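Local coordinates for alternansucrase (Leuconostoc mesenteroides, PDB 6HVG), which belongs to glycoside hydrolase family 70 and joins a calcium-binding TIM-barrel-type core to repeats of the choline-binding type, at residues Y1110-R1115 and D1159-L1164; Y1088-D1093 and F1105-Y1110; D1114-G1119 and D1202-Y1207. All blocks are in the same frame, centred on the assembly; numbering follows the deposited sequence.

Contact 1: Y1110-R1115 and D1159-L1164; sequences YAFTDR and DQIYAL. With CA (calcium ion), chain C.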
loop_
_atom_site.group_PDB
_atom_site.type_symbol
_atom_site.label_atom_id
_atom_site.label_comp_id
_atom_site.label_asym_id
_atom_site.label_seq_id
_atom_site.Cartn_x
_atom_site.Cartn_y
_atom_site.Cartn_z
ATOM N N TYR A 1110 -11.242 3.644 12.676
ATOM C CA TYR A 1110 -10.988 2.387 11.967
ATOM C C TYR A 1110 -9.899 1.541 12.605
ATOM O O TYR A 1110 -9.849 0.343 12.358
ATOM C CB TYR A 1110 -10.664 2.626 10.492
ATOM C CG TYR A 1110 -11.900 2.905 9.681
ATOM C CD1 TYR A 1110 -12.826 1.895 9.424
ATOM C CD2 TYR A 1110 -12.179 4.174 9.218
ATOM C CE1 TYR A 1110 -13.978 2.143 8.702
ATOM C CE2 TYR A 1110 -13.329 4.426 8.497
ATOM C CZ TYR A 1110 -14.219 3.417 8.241
ATOM O OH TYR A 1110 -15.361 3.703 7.532
ATOM N N ALA A 1111 -9.046 2.152 13.431
ATOM C CA ALA A 1111 -8.005 1.421 14.157
ATOM C C ALA A 1111 -8.292 1.526 15.642
ATOM O O ALA A 1111 -8.208 2.595 16.212
ATOM C CB ALA A 1111 -6.630 1.987 13.830
ATOM N N PHE A 1112 -8.593 0.397 16.265
ATOM C CA PHE A 1112 -9.028 0.388 17.636
ATOM C C PHE A 1112 -8.451 -0.774 18.427
ATOM O O PHE A 1112 -8.128 -1.809 17.881
ATOM C CB PHE A 1112 -10.558 0.309 17.698
ATOM C CG PHE A 1112 -11.157 -0.693 16.751
ATOM C CD1 PHE A 1112 -11.261 -2.027 17.115
ATOM C CD2 PHE A 1112 -11.627 -0.289 15.508
ATOM C CE1 PHE A 1112 -11.790 -2.951 16.247
ATOM C CE2 PHE A 1112 -12.173 -1.205 14.630
ATOM C CZ PHE A 1112 -12.254 -2.545 15.004
ATOM N N THR A 1113 -8.344 -0.575 19.737
ATOM C CA THR A 1113 -7.930 -1.607 20.684
ATOM C C THR A 1113 -9.123 -2.363 21.273
ATOM O O THR A 1113 -9.067 -3.572 21.427
ATOM C CB THR A 1113 -7.170 -0.971 21.864
ATOM O OG1 THR A 1113 -7.909 0.177 22.328
ATOM C CG2 THR A 1113 -5.755 -0.562 21.420
ATOM N N ASP A 1114 -10.192 -1.636 21.579
ATOM C CA ASP A 1114 -11.380 -2.178 22.238
ATOM C C ASP A 1114 -12.599 -1.986 21.345
ATOM O O ASP A 1114 -13.007 -0.858 21.054
ATOM C CB ASP A 1114 -11.584 -1.452 23.561
ATOM C CG ASP A 1114 -12.566 -2.148 24.484
ATOM O OD1 ASP A 1114 -13.345 -3.010 24.022
ATOM O OD2 ASP A 1114 -12.531 -1.859 25.688
ATOM N N ARG A 1115 -13.181 -3.087 20.889
ATOM C CA ARG A 1115 -14.292 -2.995 19.928
ATOM C C ARG A 1115 -15.575 -2.457 20.564
ATOM O O ARG A 1115 -16.446 -1.947 19.855
ATOM C CB ARG A 1115 -14.589 -4.346 19.315
ATOM C CG ARG A 1115 -13.366 -5.045 18.772
ATOM C CD ARG A 1115 -13.704 -6.155 17.812
ATOM N NE ARG A 1115 -14.582 -7.112 18.427
ATOM C CZ ARG A 1115 -15.216 -8.052 17.750
ATOM N NH1 ARG A 1115 -15.045 -8.173 16.439
ATOM N NH2 ARG A 1115 -16.017 -8.881 18.399
ATOM N N ASP A 1159 -12.576 -7.159 10.350
ATOM C CA ASP A 1159 -11.316 -7.669 9.798
ATOM C C ASP A 1159 -10.126 -7.611 10.764
ATOM O O ASP A 1159 -9.306 -8.529 10.774
ATOM C CB ASP A 1159 -10.939 -6.959 8.507
ATOM C CG ASP A 1159 -9.623 -7.478 7.912
ATOM O OD1 ASP A 1159 -9.534 -8.651 7.519
ATOM O OD2 ASP A 1159 -8.644 -6.704 7.872
ATOM N N GLN A 1160 -9.994 -6.550 11.557
ATOM C CA GLN A 1160 -8.793 -6.403 12.382
ATOM C C GLN A 1160 -8.976 -5.635 13.678
ATOM O O GLN A 1160 -10.014 -5.028 13.921
ATOM C CB GLN A 1160 -7.630 -5.780 11.562
ATOM C CG GLN A 1160 -7.693 -4.278 11.334
ATOM C CD GLN A 1160 -8.771 -3.849 10.351
ATOM O OE1 GLN A 1160 -8.930 -4.468 9.291
ATOM N NE2 GLN A 1160 -9.498 -2.776 10.676
ATOM N N ILE A 1161 -7.924 -5.655 14.491
ATOM C CA ILE A 1161 -7.871 -4.937 15.745
ATOM C C ILE A 1161 -6.406 -4.538 15.964
ATOM O O ILE A 1161 -5.514 -5.259 15.538
ATOM C CB ILE A 1161 -8.449 -5.818 16.873
ATOM C CG1 ILE A 1161 -8.594 -5.038 18.180
ATOM C CG2 ILE A 1161 -7.614 -7.069 17.078
ATOM C CD1 ILE A 1161 -9.424 -5.771 19.208
ATOM N N TYR A 1162 -6.161 -3.388 16.590
ATOM C CA TYR A 1162 -4.798 -2.853 16.738
ATOM C C TYR A 1162 -4.259 -2.905 18.157
ATOM O O TYR A 1162 -5.004 -3.007 19.108
ATOM C CB TYR A 1162 -4.749 -1.383 16.321
ATOM C CG TYR A 1162 -4.793 -1.081 14.835
ATOM C CD1 TYR A 1162 -5.915 -1.372 14.067
ATOM C CD2 TYR A 1162 -3.732 -0.419 14.218
ATOM C CE1 TYR A 1162 -5.975 -1.025 12.728
ATOM C CE2 TYR A 1162 -3.776 -0.088 12.875
ATOM C CZ TYR A 1162 -4.900 -0.382 12.137
ATOM O OH TYR A 1162 -4.938 0.001 10.812
ATOM N N ALA A 1163 -2.942 -2.796 18.274
ATOM C CA ALA A 1163 -2.271 -2.507 19.536
ATOM C C ALA A 1163 -2.796 -3.298 20.736
ATOM O O ALA A 1163 -3.349 -2.717 21.689
ATOM C CB ALA A 1163 -2.343 -1.026 19.806
ATOM N N LEU A 1164 -2.609 -4.617 20.684
ATOM C CA LEU A 1164 -2.936 -5.510 21.795
ATOM C C LEU A 1164 -1.711 -5.588 22.729
ATOM O O LEU A 1164 -0.613 -5.828 22.261
ATOM C CB LEU A 1164 -3.289 -6.886 21.252
ATOM C CG LEU A 1164 -4.458 -6.874 20.258
ATOM C CD1 LEU A 1164 -4.436 -8.085 19.352
ATOM C CD2 LEU A 1164 -5.798 -6.796 20.959
HETATM CA CA CA C . -8.644 -10.598 7.101
HETATM O O HOH W 1 -9.356 -2.043 13.712
HETATM O O HOH W 2 -13.004 -6.020 14.843
HETATM O O HOH W 3 -10.054 -10.807 8.994
#

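Contact 2: Y1088-D1093 and F1105-Y1110; sequences YRSSGD and FLNNGY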
loop_
_atom_site.group_PDB
_atom_site.type_symbol
_atom_site.label_atom_id
_atom_site.label_comp_id
_atom_site.label_asym_id
_atom_site.label_seq_id
_atom_site.Cartn_x
_atom_site.Cartn_y
_atom_site.Cartn_z
ATOM N N TYR A 1088 -15.356 3.472 17.526
ATOM C CA TYR A 1088 -14.558 2.651 18.442
ATOM C C TYR A 1088 -13.342 3.440 18.898
ATOM O O TYR A 1088 -12.837 4.277 18.164
ATOM C CB TYR A 1088 -14.186 1.361 17.741
ATOM C CG TYR A 1088 -15.383 0.828 16.983
ATOM C CD1 TYR A 1088 -16.469 0.299 17.655
ATOM C CD2 TYR A 1088 -15.457 0.913 15.596
ATOM C CE1 TYR A 1088 -17.572 -0.154 16.979
ATOM C CE2 TYR A 1088 -16.558 0.446 14.916
ATOM C CZ TYR A 1088 -17.616 -0.081 15.620
ATOM O OH TYR A 1088 -18.745 -0.528 14.977
ATOM N N ARG A 1089 -12.896 3.209 20.120
ATOM C CA ARG A 1089 -11.779 3.989 20.672
ATOM C C ARG A 1089 -10.480 3.756 19.905
ATOM O O ARG A 1089 -10.033 2.606 19.773
ATOM C CB ARG A 1089 -11.526 3.661 22.142
ATOM C CG ARG A 1089 -10.321 4.418 22.683
ATOM C CD ARG A 1089 -10.254 4.413 24.186
ATOM N NE ARG A 1089 -11.547 4.688 24.806
ATOM C CZ ARG A 1089 -12.153 5.875 24.819
ATOM N NH1 ARG A 1089 -11.604 6.940 24.242
ATOM N NH2 ARG A 1089 -13.307 6.008 25.445
ATOM N N SER A 1090 -9.865 4.849 19.459
ATOM C CA SER A 1090 -8.645 4.759 18.678
ATOM C C SER A 1090 -7.488 4.173 19.482
ATOM O O SER A 1090 -7.340 4.446 20.686
ATOM C CB SER A 1090 -8.237 6.121 18.149
ATOM O OG SER A 1090 -6.951 6.066 17.546
ATOM N N SER A 1091 -6.677 3.370 18.793
ATOM C CA SER A 1091 -5.438 2.839 19.348
ATOM C C SER A 1091 -4.342 3.909 19.348
ATOM O O SER A 1091 -3.317 3.747 20.013
ATOM C CB SER A 1091 -4.975 1.616 18.564
ATOM O OG SER A 1091 -4.873 1.921 17.187
ATOM N N GLY A 1092 -4.556 4.990 18.606
ATOM C CA GLY A 1092 -3.753 6.198 18.762
ATOM C C GLY A 1092 -2.298 6.074 18.330
ATOM O O GLY A 1092 -2.001 5.506 17.276
ATOM N N ASP A 1093 -1.398 6.604 19.157
ATOM C CA ASP A 1093 0.039 6.545 18.890
ATOM C C ASP A 1093 0.688 5.242 19.344
ATOM O O ASP A 1093 1.865 5.035 19.070
ATOM C CB ASP A 1093 0.741 7.730 19.557
ATOM C CG ASP A 1093 0.433 9.055 18.864
ATOM O OD1 ASP A 1093 0.068 9.029 17.673
ATOM O OD2 ASP A 1093 0.585 10.115 19.494
ATOM N N PHE A 1105 -3.087 6.848 14.024
ATOM C CA PHE A 1105 -2.611 8.126 14.559
ATOM C C PHE A 1105 -3.510 9.317 14.223
ATOM O O PHE A 1105 -3.414 10.359 14.875
ATOM C CB PHE A 1105 -1.125 8.386 14.218
ATOM C CG PHE A 1105 -0.800 8.438 12.748
ATOM C CD1 PHE A 1105 -1.085 9.572 12.012
ATOM C CD2 PHE A 1105 -0.127 7.391 12.125
ATOM C CE1 PHE A 1105 -0.777 9.643 10.673
ATOM C CE2 PHE A 1105 0.195 7.470 10.770
ATOM C CZ PHE A 1105 -0.143 8.595 10.038
ATOM N N LEU A 1106 -4.404 9.162 13.247
ATOM C CA LEU A 1106 -5.455 10.157 13.034
ATOM C C LEU A 1106 -6.766 9.859 13.790
ATOM O O LEU A 1106 -7.755 10.548 13.613
ATOM C CB LEU A 1106 -5.718 10.364 11.535
ATOM C CG LEU A 1106 -4.571 10.983 10.710
ATOM C CD1 LEU A 1106 -5.003 11.166 9.268
ATOM C CD2 LEU A 1106 -4.166 12.316 11.298
ATOM N N ASN A 1107 -6.771 8.842 14.633
ATOM C CA ASN A 1107 -7.882 8.583 15.532
ATOM C C ASN A 1107 -9.256 8.524 14.876
ATOM O O ASN A 1107 -10.273 8.868 15.496
ATOM C CB ASN A 1107 -7.874 9.612 16.661
ATOM C CG ASN A 1107 -6.566 9.609 17.444
ATOM O OD1 ASN A 1107 -5.938 8.577 17.625
ATOM N ND2 ASN A 1107 -6.158 10.768 17.904
ATOM N N ASN A 1108 -9.297 8.050 13.636
ATOM C CA ASN A 1108 -10.537 8.087 12.882
ATOM C C ASN A 1108 -11.527 7.004 13.256
ATOM O O ASN A 1108 -12.692 7.035 12.815
ATOM C CB ASN A 1108 -10.278 8.100 11.374
ATOM C CG ASN A 1108 -9.638 6.838 10.882
ATOM O OD1 ASN A 1108 -9.815 5.780 11.469
ATOM N ND2 ASN A 1108 -8.930 6.933 9.771
ATOM N N GLY A 1109 -11.070 6.040 14.053
ATOM C CA GLY A 1109 -11.963 4.989 14.569
ATOM C C GLY A 1109 -11.865 3.660 13.861
ATOM O O GLY A 1109 -12.352 2.664 14.378
ATOM N N TYR A 1110 -11.242 3.644 12.676
ATOM C CA TYR A 1110 -10.988 2.387 11.967
ATOM C C TYR A 1110 -9.899 1.541 12.605
ATOM O O TYR A 1110 -9.849 0.343 12.358
ATOM C CB TYR A 1110 -10.664 2.626 10.492
ATOM C CG TYR A 1110 -11.900 2.905 9.681
ATOM C CD1 TYR A 1110 -12.826 1.895 9.424
ATOM C CD2 TYR A 1110 -12.179 4.174 9.218
ATOM C CE1 TYR A 1110 -13.978 2.143 8.702
ATOM C CE2 TYR A 1110 -13.329 4.426 8.497
ATOM C CZ TYR A 1110 -14.219 3.417 8.241
ATOM O OH TYR A 1110 -15.361 3.703 7.532
#

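Contact 3: D1114-G1119 and D1202-Y1207; sequences DRYDLG and DYQAKY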
loop_
_atom_site.group_PDB
_atom_site.type_symbol
_atom_site.label_atom_id
_atom_site.label_comp_id
_atom_site.label_asym_id
_atom_site.label_seq_id
_atom_site.Cartn_x
_atom_site.Cartn_y
_atom_site.Cartn_z
ATOM N N ASP A 1114 -10.192 -1.636 21.579
ATOM C CA ASP A 1114 -11.380 -2.178 22.238
ATOM C C ASP A 1114 -12.599 -1.986 21.345
ATOM O O ASP A 1114 -13.007 -0.858 21.054
ATOM C CB ASP A 1114 -11.584 -1.452 23.561
ATOM C CG ASP A 1114 -12.566 -2.148 24.484
ATOM O OD1 ASP A 1114 -13.345 -3.010 24.022
ATOM O OD2 ASP A 1114 -12.531 -1.859 25.688
ATOM N N ARG A 1115 -13.181 -3.087 20.889
ATOM C CA ARG A 1115 -14.292 -2.995 19.928
ATOM C C ARG A 1115 -15.575 -2.457 20.564
ATOM O O ARG A 1115 -16.446 -1.947 19.855
ATOM C CB ARG A 1115 -14.589 -4.346 19.315
ATOM C CG ARG A 1115 -13.366 -5.045 18.772
ATOM C CD ARG A 1115 -13.704 -6.155 17.812
ATOM N NE ARG A 1115 -14.582 -7.112 18.427
ATOM C CZ ARG A 1115 -15.216 -8.052 17.750
ATOM N NH1 ARG A 1115 -15.045 -8.173 16.439
ATOM N NH2 ARG A 1115 -16.017 -8.881 18.399
ATOM N N TYR A 1116 -15.709 -2.581 21.884
ATOM C CA TYR A 1116 -16.932 -2.216 22.558
ATOM C C TYR A 1116 -16.880 -0.856 23.260
ATOM O O TYR A 1116 -17.910 -0.391 23.760
ATOM C CB TYR A 1116 -17.292 -3.283 23.570
ATOM C CG TYR A 1116 -17.718 -4.589 22.960
ATOM C CD1 TYR A 1116 -16.781 -5.520 22.563
ATOM C CD2 TYR A 1116 -19.063 -4.910 22.833
ATOM C CE1 TYR A 1116 -17.161 -6.732 22.020
ATOM C CE2 TYR A 1116 -19.461 -6.121 22.299
ATOM C CZ TYR A 1116 -18.500 -7.028 21.893
ATOM O OH TYR A 1116 -18.899 -8.224 21.349
ATOM N N ASP A 1117 -15.704 -0.229 23.324
ATOM C CA ASP A 1117 -15.563 1.105 23.915
ATOM C C ASP A 1117 -15.860 2.154 22.851
ATOM O O ASP A 1117 -15.030 2.428 21.976
ATOM C CB ASP A 1117 -14.151 1.292 24.451
ATOM C CG ASP A 1117 -13.979 2.559 25.255
ATOM O OD1 ASP A 1117 -14.837 3.437 25.182
ATOM O OD2 ASP A 1117 -12.955 2.699 25.953
ATOM N N LEU A 1118 -17.046 2.760 22.938
ATOM C CA LEU A 1118 -17.476 3.797 21.992
ATOM C C LEU A 1118 -17.440 5.224 22.602
ATOM O O LEU A 1118 -18.084 6.148 22.099
ATOM C CB LEU A 1118 -18.872 3.461 21.481
ATOM C CG LEU A 1118 -18.909 2.348 20.404
ATOM C CD1 LEU A 1118 -18.826 0.955 21.004
ATOM C CD2 LEU A 1118 -20.149 2.455 19.529
ATOM N N GLY A 1119 -16.648 5.393 23.658
ATOM C CA GLY A 1119 -16.440 6.698 24.266
ATOM C C GLY A 1119 -16.788 6.770 25.748
ATOM O O GLY A 1119 -17.062 7.852 26.258
ATOM N N ASP A 1202 -10.946 -4.751 29.769
ATOM C CA ASP A 1202 -11.457 -3.677 28.905
ATOM C C ASP A 1202 -12.946 -3.933 28.635
ATOM O O ASP A 1202 -13.530 -4.808 29.276
ATOM C CB ASP A 1202 -10.629 -3.610 27.606
ATOM C CG ASP A 1202 -10.712 -4.896 26.755
ATOM O OD1 ASP A 1202 -11.204 -5.956 27.225
ATOM O OD2 ASP A 1202 -10.255 -4.837 25.591
ATOM N N TYR A 1203 -13.569 -3.181 27.727
ATOM C CA TYR A 1203 -14.995 -3.386 27.426
ATOM C C TYR A 1203 -15.259 -4.656 26.598
ATOM O O TYR A 1203 -16.361 -5.196 26.626
ATOM C CB TYR A 1203 -15.630 -2.137 26.797
ATOM C CG TYR A 1203 -15.795 -1.023 27.817
ATOM C CD1 TYR A 1203 -14.816 -0.042 27.984
ATOM C CD2 TYR A 1203 -16.908 -0.982 28.649
ATOM C CE1 TYR A 1203 -14.946 0.937 28.945
ATOM C CE2 TYR A 1203 -17.046 -0.001 29.620
ATOM C CZ TYR A 1203 -16.063 0.949 29.767
ATOM O OH TYR A 1203 -16.198 1.929 30.717
ATOM N N GLN A 1204 -14.240 -5.166 25.909
ATOM C CA GLN A 1204 -14.314 -6.496 25.286
ATOM C C GLN A 1204 -14.494 -7.599 26.329
ATOM O O GLN A 1204 -15.107 -8.629 26.046
ATOM C CB GLN A 1204 -13.050 -6.758 24.476
ATOM C CG GLN A 1204 -12.972 -8.131 23.829
ATOM C CD GLN A 1204 -13.894 -8.264 22.633
ATOM O OE1 GLN A 1204 -13.781 -7.504 21.663
ATOM N NE2 GLN A 1204 -14.794 -9.257 22.676
ATOM N N ALA A 1205 -13.930 -7.403 27.519
ATOM C CA ALA A 1205 -14.102 -8.356 28.612
ATOM C C ALA A 1205 -15.473 -8.227 29.246
ATOM O O ALA A 1205 -16.093 -9.226 29.589
ATOM C CB ALA A 1205 -13.007 -8.173 29.649
ATOM N N LYS A 1206 -15.953 -6.999 29.408
ATOM C CA LYS A 1206 -17.286 -6.777 29.971
ATOM C C LYS A 1206 -18.373 -7.365 29.082
ATOM O O LYS A 1206 -19.131 -8.215 29.516
ATOM C CB LYS A 1206 -17.558 -5.287 30.177
ATOM C CG LYS A 1206 -18.760 -5.034 31.061
ATOM C CD LYS A 1206 -19.136 -3.568 31.060
ATOM C CE LYS A 1206 -20.340 -3.302 31.942
ATOM N NZ LYS A 1206 -20.388 -1.847 32.224
ATOM N N TYR A 1207 -18.409 -6.930 27.825
ATOM C CA TYR A 1207 -19.501 -7.248 26.910
ATOM C C TYR A 1207 -19.280 -8.457 25.974
ATOM O O TYR A 1207 -20.203 -8.894 25.311
ATOM C CB TYR A 1207 -19.854 -6.007 26.063
ATOM C CG TYR A 1207 -20.502 -4.869 26.831
ATOM C CD1 TYR A 1207 -21.637 -5.079 27.612
ATOM C CD2 TYR A 1207 -19.994 -3.586 26.765
ATOM C CE1 TYR A 1207 -22.227 -4.041 28.316
ATOM C CE2 TYR A 1207 -20.587 -2.539 27.455
ATOM C CZ TYR A 1207 -21.699 -2.771 28.227
ATOM O OH TYR A 1207 -22.286 -1.730 28.892
#

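Contact 1: Y1110-R1115 and D1159-L1164
Tyr1162 CB starts toward 1110-1115, and chi1 of -75° puts CG beside the backbone N, anti to the carbonyl carbon; Ile1161 holds CG1 anti to its backbone N, beside the carbonyls of Phe1112 and Thr1113. Ala1111 CB lies over the centre of the Tyr1162 ring, 3.3 Å from the ring centroid and 12° off the normal, a CH-pi contact on the face. Next to it Tyr1162 N donates to Phe1112 O at 2.8 Å, and at 170° the bond is nearly straight. Ile1161 CG1 comes within 4.2 Å of Phe1112 CD1, the two side chains crossing at about a right angle. Thr1113 CG2 rests against the carbonyl oxygens of Tyr1162 and Ala1163. In the fold, strand 1160-1161 is an outer strand of a six-stranded antiparallel sheet and closely follows strand 1151-1156 of the eight-stranded parallel sheet, the barrel of this TIM-barrel family. Water 1 lies above one face of the Phe1112 ring, toward the rim, and donates to Tyr1110 O (2.8 Å) and Gln1160 O (3.1 Å). At the start of 1159-1164, Asp1159 turns away from 1110-1115 and binds the calcium ion through OD1 at 2.2 Å. Water 3 joins the same ion and donates to Asp1159 O at 3.0 Å; Asp581 OD1 and the backbone oxygens of Glu575 and Asn625 are further ligands.

Contact 2: Y1088-D1093 and F1105-Y1110
Ser1090 faces Asn1107 at the middle of this contact, with Ser1090 CB 3.6 Å from Asn1107 CA. Ser1090 OG is 2.7 Å from the modelled Asn1107 OD1, but that amide is probably turned over, so the nature of the pair stays open. Toward one end, Gly1109 O approaches the edge of the Tyr1088 ring in its plane, 3.8 Å from Tyr1088 CD2. At the other end Asp1093 OD1 meets Phe1105 CB at 3.7 Å, the side chains crossing at about a right angle. The serine hydroxyl is positioned within its own segment: Ser1090 OG stands anti to its backbone N (chi1 172°) and accepts from Gly1092 N at 2.8 Å, an ST turn. In 1105-1110, Asn1108 OD1 accepts from Tyr1110 N at 2.8 Å, an Asx turn that shapes the chain around Gly1109. Farther out, Tyr1088 OH bonds to Asp1155 O, Ser1091 OG and Gly1092 O to Ser1104 OG, and Asn1108 ND2 to Asp1103 OD1. Both segments lie in the long excursion between barrel strand 1081-1083 and helix 1135-1147. The chemistry is thus mixed, a polar Ser1090-Asn1107 meeting flanked by carbonyl-to-ring-edge and carboxylate-to-CB contacts, and the bond from Gly1092 N implies that Ser1090 OG is held where it meets Asn1107.

Contact 3: D1114-G1119 and D1202-Y1207
Asp1114 places its carboxylate at the first turn of helix 1203-1207: CG is anti to the backbone N (chi1 -166°), and OD2 accepts from Tyr1203 N at 2.6 Å through its syn lone pair, with an angle of 146° at the hydrogen. Asp1114 OD1 accepts from Tyr1116 N at 3.2 Å, from above the carboxylate plane, an Asx turn. Asp1202 holds CG between its backbone N and carbonyl carbon, and from there OD1 accepts from Ala1205 N at 3.1 Å. The two acids come close, Asp1114 OD2 to Asp1202 OD2 3.7 Å, and the backbone N-H groups of the helix start would be expected to offset part of their repulsion. Gln1204 OE1 lies in plane at the edge of the Tyr1116 ring, the amide turned 82° against that ring. Gln1204 OE1 also takes a weak bond from Arg1115 NE at 3.4 Å, while Gln1204 NE2 is held by Ile1240 O and Glu592; Arg1115 NH1 bonds Gln593, and NH2 makes a salt bridge with Glu592. Tyr1116 starts toward the helix and packs against it: CB meets Tyr1203 CB (3.8 Å) and CD2 meets Tyr1207 CB (3.5 Å), while its hydroxyl is bonded to Glu592 and Asn595. Asp1117 CB leans on Tyr1203 CD1 at 3.8 Å, its OD2 being engaged by Arg1089 and its OD1 accepting from Gly1119 N in a second Asx turn. Tyr1203 also stacks on Phe1120. The arrangement is that of an N-capped helix: Asp1202, immediately before the helix, is the N-cap, and Asp1114, from a loop far off in sequence, binds the first helical N-H and ties the helix start to that loop.

Segments 1105-1110, 1110-1115 and 1114-1119 follow one another in the loop after helix 1102-1105, whose last residue is Phe1105, and this loop meets 1088-1093, 1159-1164 and 1202-1207 in turn. Contact 3 begins on Asp1114 and Arg1115, the last residues of the first segment of contact 1; Tyr1110 belongs to contacts 1 and 2. Contacts 1 and 3 are buried, contact 2 partly so. Contact 1, centred like contact 2 about 19 Å from the chain centre, combines a strand edge with a metal site; contact 3, about 30 Å out, relies on carboxylates at a helix start. The Arg1089-Asp1117 salt bridge joins contacts 2 and 3, a probable Ser1091 N to Ala1111 O bond contacts 1 and 2.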